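Cobalamin biosynthesis protein CobN (Mycobacterium tuberculosis, PDB 7C6O) is the large, catalytic subunit of cobaltochelatase, which probably inserts cobalt into the corrin ring during cobalamin biosynthesis. Local coordinates at residues A[1151-1154]-A[1158-1161]. Numbering follows the deposited sequence.
Sequences FGYD and GVMA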
loop_
_atom_site.group_PDB
_atom_site.type_symbol
_atom_site.label_atom_id
_atom_site.label_comp_id
_atom_site.label_asym_id
_atom_site.label_seq_id
_atom_site.Cartn_x
_atom_site.Cartn_y
_atom_site.Cartn_z
ATOM N N PHE A 1151 24.322 -1.860 -10.073
ATOM C CA PHE A 1151 24.595 -2.978 -10.970
ATOM C C PHE A 1151 23.330 -3.409 -11.704
ATOM O O PHE A 1151 23.353 -3.641 -12.918
ATOM C CB PHE A 1151 25.187 -4.147 -10.177
ATOM C CG PHE A 1151 25.421 -5.392 -10.998
ATOM C CD1 PHE A 1151 26.626 -5.589 -11.655
ATOM C CD2 PHE A 1151 24.440 -6.370 -11.102
ATOM C CE1 PHE A 1151 26.847 -6.733 -12.405
ATOM C CE2 PHE A 1151 24.655 -7.514 -11.853
ATOM C CZ PHE A 1151 25.861 -7.696 -12.504
ATOM N N GLY A 1152 22.216 -3.526 -10.976
ATOM C CA GLY A 1152 20.968 -3.922 -11.611
ATOM C C GLY A 1152 20.534 -2.956 -12.697
ATOM O O GLY A 1152 20.106 -3.370 -13.778
ATOM N N TYR A 1153 20.651 -1.654 -12.428
ATOM C CA TYR A 1153 20.313 -0.649 -13.430
ATOM C C TYR A 1153 21.312 -0.645 -14.581
ATOM O O TYR A 1153 20.947 -0.320 -15.717
ATOM C CB TYR A 1153 20.257 0.729 -12.775
ATOM C CG TYR A 1153 18.892 1.385 -12.758
ATOM C CD1 TYR A 1153 18.408 1.975 -11.598
ATOM C CD2 TYR A 1153 18.105 1.444 -13.902
ATOM C CE1 TYR A 1153 17.171 2.591 -11.569
ATOM C CE2 TYR A 1153 16.861 2.061 -13.884
ATOM C CZ TYR A 1153 16.403 2.635 -12.710
ATOM O OH TYR A 1153 15.176 3.258 -12.671
ATOM N N ASP A 1154 22.576 -0.986 -14.306
ATOM C CA ASP A 1154 23.563 -1.078 -15.377
ATOM C C ASP A 1154 23.324 -2.315 -16.233
ATOM O O ASP A 1154 23.386 -2.246 -17.467
ATOM C CB ASP A 1154 24.977 -1.094 -14.791
ATOM C CG ASP A 1154 26.048 -0.806 -15.835
ATOM O OD1 ASP A 1154 25.760 -0.056 -16.789
ATOM O OD2 ASP A 1154 27.175 -1.334 -15.704
ATOM N N GLY A 1158 22.324 0.053 -18.684
ATOM C CA GLY A 1158 23.632 0.600 -19.005
ATOM C C GLY A 1158 23.928 1.960 -18.406
ATOM O O GLY A 1158 24.640 2.759 -19.024
ATOM N N VAL A 1159 23.428 2.233 -17.197
ATOM C CA VAL A 1159 23.530 3.573 -16.621
ATOM C C VAL A 1159 24.925 3.904 -16.102
ATOM O O VAL A 1159 25.219 5.082 -15.864
ATOM C CB VAL A 1159 22.520 3.748 -15.475
ATOM C CG1 VAL A 1159 21.122 3.387 -15.941
ATOM C CG2 VAL A 1159 22.918 2.901 -14.272
ATOM N N MET A 1160 25.788 2.910 -15.898
ATOM C CA MET A 1160 27.099 3.150 -15.306
ATOM C C MET A 1160 28.143 3.419 -16.382
ATOM O O MET A 1160 28.094 2.845 -17.473
ATOM C CB MET A 1160 27.541 1.956 -14.457
ATOM C CG MET A 1160 26.773 1.777 -13.156
ATOM S SD MET A 1160 27.234 2.969 -11.880
ATOM C CE MET A 1160 28.799 2.293 -11.327
ATOM N N ALA A 1161 29.079 4.310 -16.067
ATOM C CA ALA A 1161 30.293 4.488 -16.845
ATOM C C ALA A 1161 31.464 3.892 -16.075
ATOM O O ALA A 1161 31.394 3.691 -14.860
ATOM C CB ALA A 1161 30.553 5.969 -17.149
#
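The N-H of G1158 bonds to the backbone O of D1154 at 2.8 Å, and the bond is clearly bent. This i to i+4 bond belongs to the C-terminal turn of helix 1136-1157. G1158 then leaves the helix with positive phi, a conformation that favours glycine. The side chain of D1154 is used too: its OD1 accepts a hydrogen bond from the backbone N of M1160 at 3.1 Å, fairly straight at 159°. This donor stands above the carboxylate plane, 66° out of it. OD2 of D1154 is hydrogen-bonded to OH of Y1165 on helix 1162-1174. CG of D1154 lies anti to the backbone N (chi1 -164°), which carries the carboxylate out to the chain leaving the helix. The M1160 side chain crosses that of D1154 at about a right angle, with CB of M1160 3.4 Å from CG of D1154. Beside this turn, CG2 of V1159 packs on CB of Y1153 at 3.7 Å. V1159 also touches L1111 and T1115 of helix 1111-1123, while OH of Y1153 is hydrogen-bonded to ND1 of H1078 on helix 1072-1089. The contact closes the C-terminal end of helix 1136-1157 and the short connection to helix 1162-1174, through one backbone bond and one side-chain bond of D1154. With both oxygens engaged, the carboxylate of D1154 would be restricted in its rotation.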